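Local coordinates for glypican-1 (Homo sapiens, PDB 4YWT), which carries heparan sulfate chains at the cell surface and through them binds alpha-4(V) collagen and takes part in Schwann cell myelination, at residues A[146-149]-A[150-154]; A[110-113]-A[114-118]; A[269-272]-A[273-277]. The protein carries 3 engineered substitutions. One frame throughout, in Å; residues are numbered along the deposited sequence. Where two conformers were deposited one is given.

Contact 1. Residues A[146-149]-A[150-154]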
# COMPACT_ATOMS: atom_id res chain seq x y z
N GLU A 146 -3.03 16.97 22.05
CA GLU A 146 -2.54 17.75 20.92
C GLU A 146 -1.67 16.91 19.99
O GLU A 146 -1.80 16.98 18.77
CB GLU A 146 -1.77 18.98 21.40
CG GLU A 146 -2.64 20.13 21.87
CD GLU A 146 -3.08 21.03 20.72
OE1 GLU A 146 -2.23 21.78 20.19
OE2 GLU A 146 -4.27 20.98 20.34
N LEU A 147 -0.77 16.12 20.58
CA LEU A 147 0.06 15.20 19.82
C LEU A 147 -0.80 14.21 19.05
O LEU A 147 -0.50 13.87 17.90
CB LEU A 147 1.02 14.45 20.75
CG LEU A 147 2.25 15.18 21.28
CD1 LEU A 147 3.01 14.29 22.25
CD2 LEU A 147 3.15 15.58 20.13
N ARG A 148 -1.87 13.76 19.69
CA ARG A 148 -2.78 12.79 19.11
C ARG A 148 -3.50 13.37 17.90
O ARG A 148 -3.53 12.76 16.82
CB ARG A 148 -3.78 12.33 20.18
CG ARG A 148 -4.50 11.03 19.88
CD ARG A 148 -5.12 10.47 21.15
NE ARG A 148 -4.10 9.99 22.08
CZ ARG A 148 -4.06 10.29 23.38
NH1 ARG A 148 -4.98 11.08 23.91
NH2 ARG A 148 -3.09 9.80 24.15
N LEU A 149 -4.07 14.56 18.07
CA LEU A 149 -4.69 15.29 16.97
C LEU A 149 -3.71 15.53 15.83
O LEU A 149 -4.07 15.42 14.66
CB LEU A 149 -5.24 16.63 17.46
CG LEU A 149 -6.65 16.64 18.05
CD1 LEU A 149 -6.93 17.96 18.75
CD2 LEU A 149 -7.68 16.38 16.96
N TYR A 150 -2.47 15.84 16.19
CA TYR A 150 -1.42 16.07 15.21
C TYR A 150 -1.11 14.82 14.41
O TYR A 150 -0.86 14.89 13.21
CB TYR A 150 -0.15 16.57 15.91
CG TYR A 150 0.96 16.95 14.97
CD1 TYR A 150 0.84 18.04 14.12
CD2 TYR A 150 2.14 16.21 14.92
CE1 TYR A 150 1.86 18.39 13.26
CE2 TYR A 150 3.17 16.56 14.06
CZ TYR A 150 3.02 17.65 13.23
OH TYR A 150 4.03 18.00 12.37
N TYR A 151 -1.14 13.67 15.08
CA TYR A 151 -0.91 12.40 14.40
C TYR A 151 -2.08 12.06 13.48
O TYR A 151 -1.88 11.59 12.36
CB TYR A 151 -0.71 11.26 15.40
CG TYR A 151 -0.81 9.88 14.76
CD1 TYR A 151 0.25 9.35 14.04
CD2 TYR A 151 -1.97 9.13 14.86
CE1 TYR A 151 0.17 8.11 13.45
CE2 TYR A 151 -2.07 7.88 14.27
CZ TYR A 151 -1.00 7.37 13.57
OH TYR A 151 -1.09 6.13 12.98
N ARG A 152 -3.30 12.31 13.94
CA ARG A 152 -4.49 11.95 13.17
C ARG A 152 -4.66 12.81 11.92
O ARG A 152 -5.50 12.52 11.07
CB ARG A 152 -5.74 12.04 14.05
CG ARG A 152 -5.82 10.95 15.10
CD ARG A 152 -7.22 10.84 15.68
NE ARG A 152 -7.28 9.88 16.79
CZ ARG A 152 -7.56 10.21 18.04
NH1 ARG A 152 -7.82 11.47 18.36
NH2 ARG A 152 -7.59 9.27 18.98
N GLY A 153 -3.86 13.87 11.81
CA GLY A 153 -3.85 14.67 10.60
C GLY A 153 -4.46 16.05 10.74
O GLY A 153 -4.37 16.85 9.81
N ALA A 154 -5.08 16.32 11.88
CA ALA A 154 -5.63 17.64 12.15
C ALA A 154 -4.52 18.67 12.01
O ALA A 154 -3.39 18.41 12.40
CB ALA A 154 -6.25 17.70 13.54

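Contact 2. Residues A[110-113]-A[114-118]. With NAG (2-acetamido-2-deoxy-beta-D-glucopyranose), chain E.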
# COMPACT_ATOMS: atom_id res chain seq x y z
N PHE A 110 1.25 2.96 16.63
CA PHE A 110 1.61 4.34 16.91
C PHE A 110 0.72 4.89 18.03
O PHE A 110 1.20 5.46 19.03
CB PHE A 110 1.50 5.20 15.65
CG PHE A 110 2.62 4.99 14.67
CD1 PHE A 110 3.93 4.88 15.11
CD2 PHE A 110 2.36 4.89 13.31
CE1 PHE A 110 4.96 4.68 14.22
CE2 PHE A 110 3.39 4.69 12.41
CZ PHE A 110 4.69 4.58 12.86
N GLN A 111 -0.59 4.68 17.86
CA GLN A 111 -1.54 5.10 18.87
C GLN A 111 -1.24 4.46 20.23
O GLN A 111 -1.33 5.12 21.27
CB GLN A 111 -2.97 4.78 18.42
CG GLN A 111 -3.48 5.71 17.33
CD GLN A 111 -4.90 5.40 16.92
OE1 GLN A 111 -5.19 5.21 15.74
NE2 GLN A 111 -5.81 5.35 17.89
N HIS A 112 -0.87 3.18 20.22
CA HIS A 112 -0.55 2.49 21.46
C HIS A 112 0.73 3.02 22.09
O HIS A 112 0.83 3.10 23.30
CB HIS A 112 -0.40 0.98 21.25
CG HIS A 112 0.23 0.28 22.41
ND1 HIS A 112 1.56 -0.08 22.42
CD2 HIS A 112 -0.28 -0.10 23.60
CE1 HIS A 112 1.84 -0.67 23.57
NE2 HIS A 112 0.74 -0.69 24.31
N LEU A 113 1.71 3.37 21.27
CA LEU A 113 2.95 3.92 21.79
C LEU A 113 2.66 5.23 22.51
O LEU A 113 3.10 5.44 23.65
CB LEU A 113 3.98 4.14 20.68
CG LEU A 113 4.74 2.90 20.21
CD1 LEU A 113 5.63 3.24 19.02
CD2 LEU A 113 5.57 2.31 21.35
N LEU A 114 1.90 6.10 21.85
CA LEU A 114 1.54 7.38 22.46
C LEU A 114 0.76 7.18 23.77
O LEU A 114 1.11 7.73 24.83
CB LEU A 114 0.74 8.24 21.48
CG LEU A 114 0.56 9.71 21.86
CD1 LEU A 114 1.92 10.36 22.10
CD2 LEU A 114 -0.20 10.45 20.77
N ASN A 115 -0.31 6.38 23.69
CA ASN A 115 -1.17 6.11 24.84
C ASN A 115 -0.40 5.51 26.02
O ASN A 115 -0.64 5.87 27.18
CB ASN A 115 -2.30 5.16 24.42
CG ASN A 115 -3.35 5.85 23.56
OD1 ASN A 115 -3.15 6.97 23.09
ND2 ASN A 115 -4.48 5.18 23.36
N ASP A 116 0.51 4.60 25.72
CA ASP A 116 1.32 3.92 26.73
C ASP A 116 2.30 4.89 27.35
O ASP A 116 2.60 4.81 28.54
CB ASP A 116 2.06 2.73 26.11
CG ASP A 116 2.36 1.64 27.11
OD1 ASP A 116 1.47 0.80 27.35
OD2 ASP A 116 3.48 1.62 27.66
N SER A 117 2.82 5.80 26.54
CA SER A 117 3.67 6.87 27.06
C SER A 117 2.88 7.69 28.07
O SER A 117 3.36 7.96 29.18
CB SER A 117 4.18 7.76 25.93
OG SER A 117 5.26 8.57 26.37
N GLU A 118 1.65 8.05 27.70
CA GLU A 118 0.80 8.84 28.59
C GLU A 118 0.49 8.11 29.90
O GLU A 118 0.55 8.70 30.98
CB GLU A 118 -0.50 9.24 27.89
CG GLU A 118 -1.27 10.33 28.61
CD GLU A 118 -2.57 10.69 27.92
OE1 GLU A 118 -2.89 10.07 26.88
OE2 GLU A 118 -3.27 11.60 28.41
C1 NAG E . -5.57 5.71 22.58
C2 NAG E . -6.44 4.58 22.01
C3 NAG E . -7.71 5.13 21.38
C4 NAG E . -8.44 6.06 22.34
C5 NAG E . -7.49 7.15 22.80
C6 NAG E . -8.11 8.09 23.81
C7 NAG E . -5.28 2.54 21.27
C8 NAG E . -5.61 1.96 22.61
N2 NAG E . -5.69 3.79 21.04
O3 NAG E . -8.57 4.05 21.01
O4 NAG E . -9.57 6.65 21.70
O5 NAG E . -6.36 6.55 23.44
O6 NAG E . -8.95 7.40 24.72
O7 NAG E . -4.65 1.90 20.42

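Contact 3. Residues A[269-272]-A[273-277]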
# COMPACT_ATOMS: atom_id res chain seq x y z
N ASP A 269 4.72 -17.17 -23.48
CA ASP A 269 4.88 -15.85 -24.09
C ASP A 269 3.60 -15.37 -24.76
O ASP A 269 3.30 -14.17 -24.79
CB ASP A 269 6.03 -15.87 -25.09
CG ASP A 269 7.39 -15.97 -24.42
OD1 ASP A 269 7.46 -15.77 -23.19
OD2 ASP A 269 8.39 -16.23 -25.13
N TYR A 270 2.84 -16.31 -25.31
CA TYR A 270 1.54 -16.03 -25.90
C TYR A 270 0.60 -15.47 -24.84
O TYR A 270 0.07 -14.35 -24.97
CB TYR A 270 0.96 -17.30 -26.53
CG TYR A 270 -0.41 -17.17 -27.16
CD1 TYR A 270 -0.85 -15.95 -27.67
CD2 TYR A 270 -1.26 -18.26 -27.25
CE1 TYR A 270 -2.10 -15.83 -28.25
CE2 TYR A 270 -2.51 -18.15 -27.82
CZ TYR A 270 -2.93 -16.94 -28.32
OH TYR A 270 -4.18 -16.83 -28.89
N CYS A 271 0.41 -16.25 -23.78
CA CYS A 271 -0.39 -15.85 -22.63
C CYS A 271 0.03 -14.49 -22.09
O CYS A 271 -0.81 -13.65 -21.74
CB CYS A 271 -0.28 -16.91 -21.53
SG CYS A 271 -1.23 -16.57 -20.02
N ARG A 272 1.34 -14.27 -22.04
CA ARG A 272 1.89 -13.03 -21.50
C ARG A 272 1.60 -11.84 -22.39
O ARG A 272 1.33 -10.75 -21.90
CB ARG A 272 3.39 -13.17 -21.26
CG ARG A 272 3.74 -13.41 -19.81
CD ARG A 272 5.05 -14.17 -19.67
NE ARG A 272 4.90 -15.33 -18.80
CZ ARG A 272 5.83 -16.28 -18.65
NH1 ARG A 272 5.60 -17.30 -17.84
NH2 ARG A 272 6.97 -16.19 -19.31
N ASN A 273 1.67 -12.03 -23.71
CA ASN A 273 1.32 -10.95 -24.62
C ASN A 273 -0.17 -10.63 -24.52
O ASN A 273 -0.56 -9.46 -24.52
CB ASN A 273 1.69 -11.30 -26.06
CG ASN A 273 3.06 -10.78 -26.44
OD1 ASN A 273 3.79 -10.24 -25.61
ND2 ASN A 273 3.41 -10.91 -27.71
N VAL A 274 -0.98 -11.67 -24.42
CA VAL A 274 -2.42 -11.48 -24.26
C VAL A 274 -2.74 -10.68 -23.00
O VAL A 274 -3.44 -9.67 -23.07
CB VAL A 274 -3.17 -12.83 -24.19
CG1 VAL A 274 -4.64 -12.60 -23.84
CG2 VAL A 274 -3.05 -13.57 -25.51
N LEU A 275 -2.22 -11.11 -21.86
CA LEU A 275 -2.52 -10.43 -20.60
C LEU A 275 -1.90 -9.04 -20.53
O LEU A 275 -2.47 -8.13 -19.93
CB LEU A 275 -2.06 -11.27 -19.41
CG LEU A 275 -2.83 -12.58 -19.20
CD1 LEU A 275 -2.53 -13.18 -17.84
CD2 LEU A 275 -4.33 -12.35 -19.37
N LYS A 276 -0.73 -8.86 -21.14
CA LYS A 276 -0.13 -7.53 -21.24
C LYS A 276 -1.01 -6.62 -22.07
O LYS A 276 -1.08 -5.41 -21.82
CB LYS A 276 1.28 -7.60 -21.84
CG LYS A 276 2.37 -7.90 -20.83
CD LYS A 276 3.74 -7.92 -21.48
CE LYS A 276 4.83 -8.20 -20.45
NZ LYS A 276 6.17 -7.73 -20.91
N GLY A 277 -1.68 -7.19 -23.06
CA GLY A 277 -2.65 -6.44 -23.83
C GLY A 277 -3.86 -6.08 -22.99
O GLY A 277 -4.34 -4.94 -23.02

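Contact 1. Residues A[146-149]-A[150-154]
R148 and R152 sit one helical turn apart and run side by side in the same direction, aliphatic stem against guanidinium. R148 CG lies over one face of the R152 guanidinium, towards its rim, 3.7 Å from R152 CZ, and R148 CD comes within 3.5 Å of R152 NH2. The two guanidinium planes are 51° apart, so this is no parallel stack of cations. R148 leaves with CG anti to its backbone N (chi1 -161°) and then bends at chi3, while R152 stays extended from CG to NE; R148 NE and R152 NH2 are kept 4.7 Å apart, and the charge of R148 is met by E118.

One step on, the helix ends in a Schellman motif. G153, with a phi of 109°, turns the chain back so that L149 O takes weak bonds from A154 N (3.1 Å) and G153 N (3.3 Å), and G153 N has a further weak one to Y150 O. The apolar part of the motif is L149 CD2 against A154 CB, 3.9 Å apart. Upstream, ordinary helical bonds run from Y150 N to E146 O, from Y151 N to L147 O and, last before the cap, from R152 N to R148 O.

This is the C-terminal end of helix 137-152. L147 and Y151 pack on both helix 70-129 and helix 204-236, and L147 and Y150 also reach L158 at the start of helix 158-177.

Contact 2. Residues A[110-113]-A[114-118]
H112 and D116 both leave the helix with CG anti to the backbone N (chi1 167° for H112), which lays imidazole and carboxylate side by side, their planes 44° apart. D116 CB lies over one face of the ring, near its rim, and H112 NE2 comes to 3.5 Å from D116 OD1. H112 has two conformers, so this pairing is tentative. N115 turns the other way: its CG stands beside the backbone N (chi1 -73°), and N115 CB rests 3.3 Å from Q111 O. Its ND2 carries the sugar, bonded at 1.4 Å to C1 of an N-acetylglucosamine that stands out from the helix and turns its acetamido group back towards Q111, whose CB lies 3.9 Å from the sugar's N2. N115, D116 and S117 form the Asn-X-Ser sequon of this N-glycosylation site.

The run of i to i+4 bonds, among them S117 N to L113 O at 2.9 Å, continues with E118 N to L114 O. The hydroxyl of S117 is bonded to H317 ND1 and Y144 OH.

The stretch belongs to the long helix 70-129. L114 packs on Y144 of helix 137-152 and on F216 of helix 204-236, and F110 packs on A219 and V223 of the latter.

Contact 3. Residues A[269-272]-A[273-277]
D269 opens the turn by offering its carbonyl to N273: N273 N bonds to D269 O at 2.9 Å, and N273 CB rests 3.5 Å from that same oxygen. The N273 amide is held at both ends, OD1 taking the backbone N-H of M428 and ND2 giving to the carbonyl of E426, which fixes its rotation and ties this face of the helix to the 426-428 loop.

Y270 comes next. Its CG is anti to the backbone N (chi1 179°), and the ring slants across V274, meeting the branch that stands beside V274's own backbone N. Y270 CE1 lies 3.7 Å from V274 CG2, and V274 CG2 is also 3.3 Å from Y270 O, so the methyl touches both the ring and the carbonyl of the same tyrosine. Both residues go on to pack against L252 of helix 243-253.

C271 forms the disulfide to C400. Across the turn C271 SG has L275 CD1 at 4.2 Å, and L275 itself lies on L399 and C400 of helix 391-404, so the leucine flanks the bridge.

R272 ends the first half. Its carbonyl takes K276 N at 2.9 Å, and the lysine stem starts close over the same oxygen, with K276 CG 3.2 Å from R272 O. The arginine chain swings back along the helix, leaving R272 NH2 3.9 Å from D269 OD1, a long salt bridge.

What results is a short, regular helical turn pinned by a disulfide. With C267 bonded to C414 just before it and C278 bonded to C245 at its end, helix 268-278 shows the dense disulfide bridging of the cysteine-rich lobe of glypicans.

Along the chain contact 2 comes first, then contact 1, then contact 3; contacts 2 and 3 lie within a helix, contact 1 at the C-terminal end of one. Contacts 1 and 2 are neighbours, their centres about 13 Å apart, because helices 70-129 and 137-152 lie against each other; the link includes a salt bridge of 2.8 Å between R148 NH2 and E118 OE1. Helix 204-236 packs on both. Contact 3 lies on the opposite side of the chain's centre, about 47 Å from contact 1 and 50 Å from contact 2 between centres. The elongated, largely helical protein thus has a glycosylated helix bundle in one region and a disulfide-bridged helix far away in another.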